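Local coordinates for GGDEF and EAL domain-containing protein (PDB 6PWK) that binds cyclic di-GMP as a LapD-type receptor and probably relays that signal to control large adhesins, and hence cell attachment and biofilm formation, at residues T149-L152 against S153-D156; G171-S174 against S175-K179; D344-E348 against F349-Y353; R378-N382 against L383-T387. All blocks are in the same frame, centred on the assembly; numbering follows the deposited sequence.

Overall arrangement
Contacts 1 and 2 belong to the GGDEF half of the chain, contacts 3 and 4 to the EAL half, and the two pairs lie on opposite sides of the chain's centre; the centres of contacts 1 and 3 are about 40 Å apart. Contact 1, on helix 148-164, touches one bound cyclic di-GMP directly. Contact 2, at the end of strand 171-174, packs behind it through Leu-154 CD2 on Ile-173 CG2 at 3.8 Å. In the EAL half, contacts 3 and 4 touch through Ile-346 CG2 and Ile-385 CD1 at 3.5 Å. Tyr-345 of contact 3 has its side chain about 13 Å from the magnesium ion and about 14 Å from another bound cyclic di-GMP.

Contact 1 of 4, residues T149-L152 against S153-D156; sequences TTLL and SLLD. With C2E (9,9'-[(2R,3R,3aS,5S,7aR,9R,10R,10aS,12S,14aR)-3,5,10,12-tetrahydroxy-5,12-dioxidooctahydro-2H,7H-difuro[3,2-d:3',2'-j][1,3,7,9,2,8]tetraoxadiphosphacyclododecine-2,9-diyl]bis(2-amino-1,9-dihydro-6H-purin-6-one)), chain D.
Asp-156, one turn on from Leu-152 and bonded through its N to Leu-152 O, grips the bound cyclic di-GMP (C2E) with both carboxylate oxygens. OD1 accepts the guanine amino group N21 at 2.9 Å in a fairly straight bond (160°), while OD2 takes the ribose hydroxyl O2A at 2.8 Å. With CG set anti to the backbone N (chi1 -159°), the carboxylate swings off the helix to reach base and sugar together. Lys-184 adds a salt bridge to OD2, which would hold the group in place and probably stabilise its negative charge.

Toward the helix N-terminus the ligand is touched without further bonds. Thr-149 CG2 lies 3.2 Å from phosphate oxygen O11, Leu-152 CB touches ribose O4A, and Ser-153 OG packs on C4A at 3.3 Å.

Ser-153 is itself positioned by the preceding turn. Its OG donates to Thr-149 O at 3.1 Å, and its N reaches the same oxygen from the opposite face of the carbonyl plane, so one acceptor carries two bonds. Farther from the ligand, the Leu-154 side chain runs alongside that of Thr-150, CD1 by CG2, and CD1 meets Leu-151 CD2 at 3.8 Å.

Helix 148-164 is the connection between strands 136-142 and 171-174 in a beta-alpha-beta unit of the GGDEF domain; Leu-151 leans on Trp-38 and Leu-39 of helix 28-41, and Leu-155 beds onto Val-47 and Ile-49 of strand 45-51 and Val-140 of strand 136-142.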
loop_
_atom_site.group_PDB
_atom_site.type_symbol
_atom_site.label_atom_id
_atom_site.label_comp_id
_atom_site.label_asym_id
_atom_site.label_seq_id
_atom_site.Cartn_x
_atom_site.Cartn_y
_atom_site.Cartn_z
ATOM N N THR A 149 -6.585 3.914 -27.050
ATOM C CA THR A 149 -5.449 4.039 -26.141
ATOM C C THR A 149 -4.801 5.409 -26.257
ATOM O O THR A 149 -4.278 5.934 -25.266
ATOM C CB THR A 149 -4.417 2.946 -26.422
ATOM O OG1 THR A 149 -3.828 3.166 -27.712
ATOM C CG2 THR A 149 -5.070 1.573 -26.402
ATOM N N THR A 150 -4.824 5.997 -27.454
ATOM C CA THR A 150 -4.264 7.331 -27.648
ATOM C C THR A 150 -4.998 8.364 -26.802
ATOM O O THR A 150 -4.372 9.175 -26.110
ATOM C CB THR A 150 -4.318 7.711 -29.131
ATOM O OG1 THR A 150 -3.365 6.932 -29.865
ATOM C CG2 THR A 150 -4.016 9.193 -29.321
ATOM N N LEU A 151 -6.333 8.349 -26.844
ATOM C CA LEU A 151 -7.098 9.333 -26.083
ATOM C C LEU A 151 -6.917 9.141 -24.582
ATOM O O LEU A 151 -6.883 10.121 -23.828
ATOM C CB LEU A 151 -8.576 9.261 -26.458
ATOM C CG LEU A 151 -8.976 9.927 -27.777
ATOM C CD1 LEU A 151 -10.475 10.185 -27.811
ATOM C CD2 LEU A 151 -8.201 11.219 -27.987
ATOM N N LEU A 152 -6.804 7.891 -24.128
ATOM C CA LEU A 152 -6.564 7.650 -22.709
ATOM C C LEU A 152 -5.196 8.171 -22.288
ATOM O O LEU A 152 -5.042 8.700 -21.182
ATOM C CB LEU A 152 -6.694 6.158 -22.395
ATOM C CG LEU A 152 -8.086 5.545 -22.572
ATOM C CD1 LEU A 152 -8.061 4.051 -22.277
ATOM C CD2 LEU A 152 -9.105 6.251 -21.692
ATOM N N SER A 153 -4.192 8.034 -23.157
ATOM C CA SER A 153 -2.879 8.602 -22.865
ATOM C C SER A 153 -2.931 10.125 -22.844
ATOM O O SER A 153 -2.358 10.759 -21.950
ATOM C CB SER A 153 -1.858 8.111 -23.889
ATOM O OG SER A 153 -1.638 6.718 -23.762
ATOM N N LEU A 154 -3.605 10.728 -23.826
ATOM C CA LEU A 154 -3.795 12.174 -23.819
ATOM C C LEU A 154 -4.555 12.619 -22.578
ATOM O O LEU A 154 -4.233 13.652 -21.978
ATOM C CB LEU A 154 -4.538 12.609 -25.081
ATOM C CG LEU A 154 -3.740 12.690 -26.380
ATOM C CD1 LEU A 154 -4.656 12.506 -27.573
ATOM C CD2 LEU A 154 -3.023 14.025 -26.462
ATOM N N LEU A 155 -5.573 11.852 -22.185
ATOM C CA LEU A 155 -6.343 12.177 -20.991
ATOM C C LEU A 155 -5.470 12.119 -19.745
ATOM O O LEU A 155 -5.628 12.931 -18.826
ATOM C CB LEU A 155 -7.526 11.214 -20.879
ATOM C CG LEU A 155 -8.883 11.682 -20.355
ATOM C CD1 LEU A 155 -9.186 13.102 -20.782
ATOM C CD2 LEU A 155 -9.971 10.743 -20.850
ATOM N N ASP A 156 -4.529 11.171 -19.704
ATOM C CA ASP A 156 -3.664 11.024 -18.538
ATOM C C ASP A 156 -2.621 12.135 -18.480
ATOM O O ASP A 156 -2.322 12.658 -17.400
ATOM C CB ASP A 156 -2.991 9.651 -18.563
ATOM C CG ASP A 156 -2.490 9.219 -17.200
ATOM O OD1 ASP A 156 -2.905 9.824 -16.190
ATOM O OD2 ASP A 156 -1.679 8.271 -17.140
HETATM P P1 C2E D . -0.173 2.723 -19.119
HETATM O O2P C2E D . -0.340 2.662 -17.621
HETATM O O1P C2E D . 1.303 2.563 -19.325
HETATM O "O5'" C2E D . -0.780 1.434 -19.914
HETATM C "C5'" C2E D . -0.271 1.099 -21.166
HETATM C "C4'" C2E D . -1.119 -0.137 -21.547
HETATM O "O4'" C2E D . -0.927 -1.073 -20.660
HETATM C "C3'" C2E D . -2.580 0.264 -21.259
HETATM O "O3'" C2E D . -3.169 0.850 -22.320
HETATM C "C2'" C2E D . -3.271 -1.064 -20.892
HETATM O "O2'" C2E D . -3.939 -1.648 -22.090
HETATM C "C1'" C2E D . -2.311 -1.894 -20.570
HETATM N N9 C2E D . -2.512 -2.511 -19.282
HETATM C C8 C2E D . -2.123 -1.415 -18.583
HETATM N N7 C2E D . -2.232 -1.742 -17.272
HETATM C C5 C2E D . -2.666 -3.002 -17.168
HETATM C C6 C2E D . -2.987 -3.943 -15.982
HETATM O O6 C2E D . -2.861 -3.593 -14.856
HETATM N N1 C2E D . -3.449 -5.288 -16.206
HETATM C C2 C2E D . -3.623 -5.777 -17.556
HETATM N N2 C2E D . -4.086 -7.117 -17.903
HETATM N N3 C2E D . -3.314 -4.871 -18.652
HETATM C C4 C2E D . -2.832 -3.476 -18.427
HETATM P P11 C2E D . -4.630 1.546 -21.921
HETATM O O21 C2E D . -5.586 0.783 -21.031
HETATM O O11 C2E D . -5.381 1.677 -23.218
HETATM O O5A C2E D . -4.235 3.098 -21.497
HETATM C C5A C2E D . -3.010 3.582 -21.981
HETATM C C4A C2E D . -2.669 4.805 -21.229
HETATM O O4A C2E D . -3.742 5.516 -20.985
HETATM C C3A C2E D . -2.040 4.351 -19.739
HETATM O O3A C2E D . -0.550 4.180 -19.808
HETATM C C2A C2E D . -2.303 5.264 -18.976
HETATM O O2A C2E D . -1.212 6.299 -19.062
HETATM C C1A C2E D . -3.720 5.847 -19.508
HETATM N N91 C2E D . -4.746 5.315 -18.878
HETATM C C81 C2E D . -5.445 4.208 -19.180
HETATM N N71 C2E D . -6.406 4.094 -18.247
HETATM C C51 C2E D . -6.293 5.115 -17.400
HETATM C C61 C2E D . -7.090 5.513 -16.161
HETATM O O61 C2E D . -7.992 4.829 -15.834
HETATM N N11 C2E D . -6.768 6.682 -15.399
HETATM C C21 C2E D . -5.665 7.511 -15.804
HETATM N N21 C2E D . -5.321 8.704 -15.041
HETATM N N31 C2E D . -4.907 7.121 -16.996
HETATM C C41 C2E D . -5.252 5.895 -17.787
#

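Contact 2 of 4, residues G171-S174 against S175-K179; sequences GFIS and SDTDK
Ser-174 and Asp-176 meet through their polar ends as the chain turns off strand 171-174. From Ser-174, CB lies beside Asp-176 OD1, and OG beyond it donates to that same oxygen at 2.6 Å. The hydroxyl arrives from above the carboxylate plane, 56° out of it. A chi1 of 180° turns OG away from the serine's own N and out over the bend, while Asp-176 folds its carboxylate back to meet it. Ser-174 OG is also bonded by Lys-143 NZ, whose charge would probably offset that of the aspartate.

On the backbone, Thr-177 N closes the turn on Ser-174 O at 3.0 Å. The methyl of Thr-177, CG2, touches Ile-173 CG2 at 3.7 Å, and the bent chain of Lys-179 brings NZ to 3.9 Å from Ile-173 CG1. Ile-173 itself is buried against Leu-154 and Ala-158 of helix 148-164. Ser-175 OG points elsewhere, to Lys-143 N.

Ser-174 to Thr-177 is a type I beta turn, and Thr-177, its last residue, also opens an ST turn in which its OG1 accepts from Lys-179 N; together they lead the chain off a strand that is outermost in the GGDEF sheet within this chain.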
loop_
_atom_site.group_PDB
_atom_site.type_symbol
_atom_site.label_atom_id
_atom_site.label_comp_id
_atom_site.label_asym_id
_atom_site.label_seq_id
_atom_site.Cartn_x
_atom_site.Cartn_y
_atom_site.Cartn_z
ATOM N N GLY A 171 -6.457 21.116 -17.101
ATOM C CA GLY A 171 -5.411 20.893 -18.078
ATOM C C GLY A 171 -6.006 20.541 -19.428
ATOM O O GLY A 171 -6.748 19.566 -19.554
ATOM N N PHE A 172 -5.673 21.345 -20.434
ATOM C CA PHE A 172 -6.213 21.199 -21.782
ATOM C C PHE A 172 -5.102 20.789 -22.738
ATOM O O PHE A 172 -4.073 21.466 -22.827
ATOM C CB PHE A 172 -6.863 22.501 -22.255
ATOM C CG PHE A 172 -7.641 22.367 -23.541
ATOM C CD1 PHE A 172 -6.995 22.374 -24.769
ATOM C CD2 PHE A 172 -9.021 22.251 -23.520
ATOM C CE1 PHE A 172 -7.711 22.253 -25.945
ATOM C CE2 PHE A 172 -9.740 22.131 -24.692
ATOM C CZ PHE A 172 -9.085 22.133 -25.906
ATOM N N ILE A 173 -5.318 19.686 -23.451
ATOM C CA ILE A 173 -4.449 19.247 -24.536
ATOM C C ILE A 173 -5.332 18.898 -25.724
ATOM O O ILE A 173 -6.322 18.178 -25.570
ATOM C CB ILE A 173 -3.587 18.033 -24.136
ATOM C CG1 ILE A 173 -2.711 18.358 -22.926
ATOM C CG2 ILE A 173 -2.722 17.583 -25.301
ATOM C CD1 ILE A 173 -1.786 17.224 -22.527
ATOM N N SER A 174 -4.985 19.403 -26.901
ATOM C CA SER A 174 -5.714 19.053 -28.110
ATOM C C SER A 174 -5.068 17.840 -28.764
ATOM O O SER A 174 -3.848 17.668 -28.718
ATOM C CB SER A 174 -5.745 20.230 -29.085
ATOM O OG SER A 174 -6.446 19.887 -30.268
ATOM N N SER A 175 -5.901 16.988 -29.372
ATOM C CA SER A 175 -5.400 15.739 -29.939
ATOM C C SER A 175 -4.410 15.970 -31.073
ATOM O O SER A 175 -3.651 15.056 -31.417
ATOM C CB SER A 175 -6.561 14.879 -30.441
ATOM O OG SER A 175 -6.861 15.171 -31.795
ATOM N N ASP A 176 -4.396 17.164 -31.659
ATOM C CA ASP A 176 -3.485 17.497 -32.743
ATOM C C ASP A 176 -2.165 18.076 -32.248
ATOM O O ASP A 176 -1.358 18.530 -33.066
ATOM C CB ASP A 176 -4.157 18.479 -33.711
ATOM C CG ASP A 176 -4.725 19.705 -33.008
ATOM O OD1 ASP A 176 -4.335 19.972 -31.854
ATOM O OD2 ASP A 176 -5.570 20.401 -33.611
ATOM N N THR A 177 -1.928 18.065 -30.937
ATOM C CA THR A 177 -0.762 18.731 -30.372
ATOM C C THR A 177 0.530 18.106 -30.882
ATOM O O THR A 177 0.598 16.909 -31.182
ATOM C CB THR A 177 -0.797 18.669 -28.842
ATOM O OG1 THR A 177 0.315 19.399 -28.308
ATOM C CG2 THR A 177 -0.722 17.226 -28.357
ATOM N N ASP A 178 1.561 18.941 -30.999
ATOM C CA ASP A 178 2.897 18.458 -31.319
ATOM C C ASP A 178 3.645 17.959 -30.093
ATOM O O ASP A 178 4.723 17.374 -30.242
ATOM C CB ASP A 178 3.713 19.561 -32.000
ATOM C CG ASP A 178 3.237 19.854 -33.410
ATOM O OD1 ASP A 178 2.627 18.960 -34.033
ATOM O OD2 ASP A 178 3.483 20.977 -33.897
ATOM N N LYS A 179 3.099 18.173 -28.897
ATOM C CA LYS A 179 3.750 17.723 -27.676
ATOM C C LYS A 179 3.804 16.202 -27.623
ATOM O O LYS A 179 2.912 15.506 -28.114
ATOM C CB LYS A 179 3.017 18.262 -26.446
ATOM C CG LYS A 179 3.191 19.756 -26.226
ATOM C CD LYS A 179 2.568 20.205 -24.913
ATOM C CE LYS A 179 1.057 20.033 -24.922
ATOM N NZ LYS A 179 0.437 20.506 -23.653
#

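Contact 3 of 4, residues D344-E348 against F349-Y353; sequences DYINE and FRPKY
Tyr-345 and Phe-349 form the close-packed side of this short helix, with Tyr-345 CB 4.0 Å from Phe-349 CD1. The carbonyl oxygen of Tyr-345 sits at the edge of the phenyl ring, in its plane, and also accepts Phe-349 N at 2.9 Å. Phe-310 extends the aromatic cluster, meeting Phe-349 edge-to-face and lying nearly parallel to Tyr-345, whose OH bonds Glu-307. One residue along, Ile-346 CG2 packs on Pro-351 CD at 3.9 Å. Ile-346 O takes Arg-350 N at 2.8 Å, the last helical bond before Arg-350 leaves with a positive phi (53°) and the chain heads for strand 353-356.

The exposed side is polar and less sharply defined. Asn-347 and Arg-350 run side by side; a bond from NH1 to OD1 is modelled, but it is doubtful, since NH1 sits too near the Asn-347 backbone. Glu-348 stretches out with CG anti to its N (chi1 -176°), which lays OE2 beside Phe-349 CE1, the carboxylate standing almost upright (81°) to the ring. Its other oxygen, OE1, forms a salt bridge with Arg-285 of the second subunit.

The chemistry thus divides in two: the apolar side packs on Val-333 and Tyr-336 of strand 330-336 and on Ile-385, while Glu-348, through OE1, reaches across the subunit interface, which probably contributes to holding the two copies together.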
loop_
_atom_site.group_PDB
_atom_site.type_symbol
_atom_site.label_atom_id
_atom_site.label_comp_id
_atom_site.label_asym_id
_atom_site.label_seq_id
_atom_site.Cartn_x
_atom_site.Cartn_y
_atom_site.Cartn_z
ATOM N N ASP A 344 0.453 22.417 11.103
ATOM C CA ASP A 344 1.092 22.316 12.408
ATOM C C ASP A 344 2.229 21.305 12.426
ATOM O O ASP A 344 2.887 21.152 13.459
ATOM C CB ASP A 344 0.059 21.959 13.481
ATOM C CG ASP A 344 -0.583 20.606 13.245
ATOM O OD1 ASP A 344 -0.596 20.143 12.085
ATOM O OD2 ASP A 344 -1.083 20.009 14.222
ATOM N N TYR A 345 2.473 20.615 11.310
ATOM C CA TYR A 345 3.604 19.699 11.214
ATOM C C TYR A 345 4.931 20.415 11.404
ATOM O O TYR A 345 5.924 19.778 11.772
ATOM C CB TYR A 345 3.583 18.992 9.860
ATOM C CG TYR A 345 3.734 19.936 8.684
ATOM C CD1 TYR A 345 4.990 20.263 8.180
ATOM C CD2 TYR A 345 2.620 20.504 8.078
ATOM C CE1 TYR A 345 5.130 21.123 7.110
ATOM C CE2 TYR A 345 2.752 21.366 7.007
ATOM C CZ TYR A 345 4.010 21.672 6.527
ATOM O OH TYR A 345 4.152 22.529 5.462
ATOM N N ILE A 346 4.969 21.724 11.145
ATOM C CA ILE A 346 6.199 22.497 11.293
ATOM C C ILE A 346 6.722 22.404 12.718
ATOM O O ILE A 346 7.931 22.279 12.947
ATOM C CB ILE A 346 5.950 23.959 10.892
ATOM C CG1 ILE A 346 5.370 24.037 9.484
ATOM C CG2 ILE A 346 7.225 24.763 10.987
ATOM C CD1 ILE A 346 4.596 25.297 9.257
ATOM N N ASN A 347 5.820 22.476 13.700
ATOM C CA ASN A 347 6.237 22.449 15.096
ATOM C C ASN A 347 6.897 21.122 15.448
ATOM O O ASN A 347 7.852 21.082 16.233
ATOM C CB ASN A 347 5.034 22.713 16.000
ATOM C CG ASN A 347 5.436 23.066 17.417
ATOM O OD1 ASN A 347 6.505 23.629 17.650
ATOM N ND2 ASN A 347 4.576 22.737 18.376
ATOM N N GLU A 348 6.408 20.022 14.871
ATOM C CA GLU A 348 6.979 18.716 15.182
ATOM C C GLU A 348 8.262 18.459 14.398
ATOM O O GLU A 348 9.242 17.957 14.958
ATOM C CB GLU A 348 5.958 17.611 14.902
ATOM C CG GLU A 348 6.444 16.221 15.293
ATOM C CD GLU A 348 5.646 15.111 14.636
ATOM O OE1 GLU A 348 5.562 14.009 15.221
ATOM O OE2 GLU A 348 5.107 15.336 13.533
ATOM N N PHE A 349 8.280 18.806 13.111
ATOM C CA PHE A 349 9.404 18.464 12.250
ATOM C C PHE A 349 10.549 19.469 12.315
ATOM O O PHE A 349 11.710 19.074 12.159
ATOM C CB PHE A 349 8.932 18.324 10.800
ATOM C CG PHE A 349 8.186 17.049 10.526
ATOM C CD1 PHE A 349 6.832 16.946 10.798
ATOM C CD2 PHE A 349 8.840 15.950 9.992
ATOM C CE1 PHE A 349 6.144 15.773 10.546
ATOM C CE2 PHE A 349 8.159 14.773 9.736
ATOM C CZ PHE A 349 6.809 14.685 10.014
ATOM N N ARG A 350 10.254 20.750 12.540
ATOM C CA ARG A 350 11.263 21.803 12.589
ATOM C C ARG A 350 12.148 21.794 11.344
ATOM O O ARG A 350 13.342 21.507 11.432
ATOM C CB ARG A 350 12.138 21.663 13.836
ATOM C CG ARG A 350 11.421 21.859 15.162
ATOM C CD ARG A 350 11.259 23.328 15.491
ATOM N NE ARG A 350 11.151 23.544 16.930
ATOM C CZ ARG A 350 10.024 23.419 17.621
ATOM N NH1 ARG A 350 8.901 23.078 17.005
ATOM N NH2 ARG A 350 10.017 23.637 18.929
ATOM N N PRO A 351 11.607 22.110 10.168
ATOM C CA PRO A 351 12.437 22.125 8.959
ATOM C C PRO A 351 13.446 23.259 9.003
ATOM O O PRO A 351 13.269 24.267 9.691
ATOM C CB PRO A 351 11.423 22.322 7.831
ATOM C CG PRO A 351 10.286 23.034 8.473
ATOM C CD PRO A 351 10.211 22.508 9.882
ATOM N N LYS A 352 14.532 23.075 8.247
ATOM C CA LYS A 352 15.552 24.116 8.165
ATOM C C LYS A 352 15.011 25.360 7.472
ATOM O O LYS A 352 15.361 26.487 7.843
ATOM C CB LYS A 352 16.787 23.589 7.433
ATOM C CG LYS A 352 17.950 24.570 7.384
ATOM C CD LYS A 352 19.154 23.964 6.679
ATOM C CE LYS A 352 20.388 24.836 6.845
ATOM N NZ LYS A 352 21.604 24.195 6.274
ATOM N N TYR A 353 14.155 25.176 6.472
ATOM C CA TYR A 353 13.570 26.293 5.748
ATOM C C TYR A 353 12.172 25.913 5.287
ATOM O O TYR A 353 11.767 24.750 5.344
ATOM C CB TYR A 353 14.434 26.703 4.551
ATOM C CG TYR A 353 14.554 25.638 3.485
ATOM C CD1 TYR A 353 13.649 25.575 2.433
ATOM C CD2 TYR A 353 15.575 24.699 3.528
ATOM C CE1 TYR A 353 13.755 24.602 1.455
ATOM C CE2 TYR A 353 15.691 23.723 2.554
ATOM C CZ TYR A 353 14.778 23.681 1.520
ATOM O OH TYR A 353 14.889 22.713 0.548
#

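Contact 4 of 4, residues R378-N382 against L383-T387; sequences RTAHN and LGITT
His-381 and Thr-387 cross at about a right angle, the methyl CG2 of the threonine resting over one face of the imidazole, 3.6 Å from its centroid and 25° off the normal, a CH-pi contact. The threonine's chi1 of 63° sets OG1 between the backbone N and the carbonyl carbon and puts CG2 beside N, over the ring. That methyl is shared, touching Ala-380 CB as well at 3.6 Å. Thr-387 OG1 takes a weak bond from Glu-407 N.

The backbone acceptors of the last helical turn are met from the chain that follows. Ala-380 O receives Ile-385 N at 2.7 Å and a weak second bond from Leu-383 N. His-381 O is taken by Gly-384 N at 2.8 Å. Leu-383 N makes a long, weak bond to Thr-379 O at 3.4 Å, whereas Thr-379 OG1 is bonded to Ser-375 O.

Gly-384, with positive phi (74°), makes the reversal by which its own N and that of Ile-385 both point back into the last turn. This is a Schellman motif closing helix 367-382, and it turns the chain into strand 386-389, completing a beta-alpha-beta unit with strand 353-356 in the EAL barrel.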
loop_
_atom_site.group_PDB
_atom_site.type_symbol
_atom_site.label_atom_id
_atom_site.label_comp_id
_atom_site.label_asym_id
_atom_site.label_seq_id
_atom_site.Cartn_x
_atom_site.Cartn_y
_atom_site.Cartn_z
ATOM N N ARG A 378 5.101 34.432 9.949
ATOM C CA ARG A 378 5.474 34.584 11.352
ATOM C C ARG A 378 5.757 33.233 11.993
ATOM O O ARG A 378 6.747 33.072 12.716
ATOM C CB ARG A 378 4.364 35.306 12.118
ATOM C CG ARG A 378 4.509 36.814 12.210
ATOM C CD ARG A 378 3.723 37.336 13.404
ATOM N NE ARG A 378 3.650 38.793 13.446
ATOM C CZ ARG A 378 2.621 39.500 12.992
ATOM N NH1 ARG A 378 1.576 38.881 12.458
ATOM N NH2 ARG A 378 2.633 40.823 13.071
ATOM N N THR A 379 4.889 32.250 11.738
ATOM C CA THR A 379 5.021 30.937 12.366
ATOM C C THR A 379 6.393 30.328 12.113
ATOM O O THR A 379 7.005 29.751 13.020
ATOM C CB THR A 379 3.917 30.007 11.857
ATOM O OG1 THR A 379 2.642 30.494 12.291
ATOM C CG2 THR A 379 4.118 28.592 12.376
ATOM N N ALA A 380 6.905 30.462 10.888
ATOM C CA ALA A 380 8.216 29.904 10.575
ATOM C C ALA A 380 9.327 30.695 11.256
ATOM O O ALA A 380 10.228 30.114 11.874
ATOM C CB ALA A 380 8.422 29.869 9.062
ATOM N N HIS A 381 9.278 32.026 11.162
ATOM C CA HIS A 381 10.341 32.846 11.738
ATOM C C HIS A 381 10.338 32.780 13.259
ATOM O O HIS A 381 11.404 32.781 13.884
ATOM C CB HIS A 381 10.205 34.291 11.268
ATOM C CG HIS A 381 10.542 34.487 9.824
ATOM N ND1 HIS A 381 9.706 35.146 8.949
ATOM C CD2 HIS A 381 11.624 34.111 9.102
ATOM C CE1 HIS A 381 10.258 35.167 7.750
ATOM N NE2 HIS A 381 11.422 34.547 7.815
ATOM N N ASN A 382 9.152 32.732 13.874
ATOM C CA ASN A 382 9.084 32.603 15.326
ATOM C C ASN A 382 9.768 31.330 15.801
ATOM O O ASN A 382 10.329 31.298 16.902
ATOM C CB ASN A 382 7.629 32.632 15.796
ATOM C CG ASN A 382 6.987 33.996 15.628
ATOM O OD1 ASN A 382 7.676 35.014 15.541
ATOM N ND2 ASN A 382 5.659 34.025 15.590
ATOM N N LEU A 383 9.734 30.276 14.989
ATOM C CA LEU A 383 10.453 29.043 15.272
ATOM C C LEU A 383 11.888 29.068 14.762
ATOM O O LEU A 383 12.581 28.051 14.863
ATOM C CB LEU A 383 9.710 27.850 14.662
ATOM C CG LEU A 383 8.451 27.402 15.404
ATOM C CD1 LEU A 383 7.501 26.679 14.466
ATOM C CD2 LEU A 383 8.826 26.510 16.575
ATOM N N GLY A 384 12.346 30.196 14.225
ATOM C CA GLY A 384 13.697 30.282 13.702
ATOM C C GLY A 384 13.897 29.558 12.392
ATOM O O GLY A 384 14.994 29.051 12.130
ATOM N N ILE A 385 12.867 29.498 11.554
ATOM C CA ILE A 385 12.908 28.776 10.289
ATOM C C ILE A 385 12.963 29.787 9.153
ATOM O O ILE A 385 12.150 30.718 9.097
ATOM C CB ILE A 385 11.696 27.841 10.143
ATOM C CG1 ILE A 385 11.741 26.769 11.233
ATOM C CG2 ILE A 385 11.657 27.214 8.759
ATOM C CD1 ILE A 385 10.526 25.890 11.270
ATOM N N THR A 386 13.924 29.602 8.251
ATOM C CA THR A 386 14.091 30.510 7.125
ATOM C C THR A 386 12.929 30.362 6.150
ATOM O O THR A 386 12.554 29.246 5.779
ATOM C CB THR A 386 15.415 30.228 6.417
ATOM O OG1 THR A 386 16.495 30.326 7.354
ATOM C CG2 THR A 386 15.640 31.216 5.287
ATOM N N THR A 387 12.353 31.488 5.738
ATOM C CA THR A 387 11.295 31.496 4.739
ATOM C C THR A 387 11.866 31.893 3.386
ATOM O O THR A 387 12.686 32.812 3.289
ATOM C CB THR A 387 10.170 32.460 5.122
ATOM O OG1 THR A 387 10.679 33.798 5.162
ATOM C CG2 THR A 387 9.597 32.092 6.480
#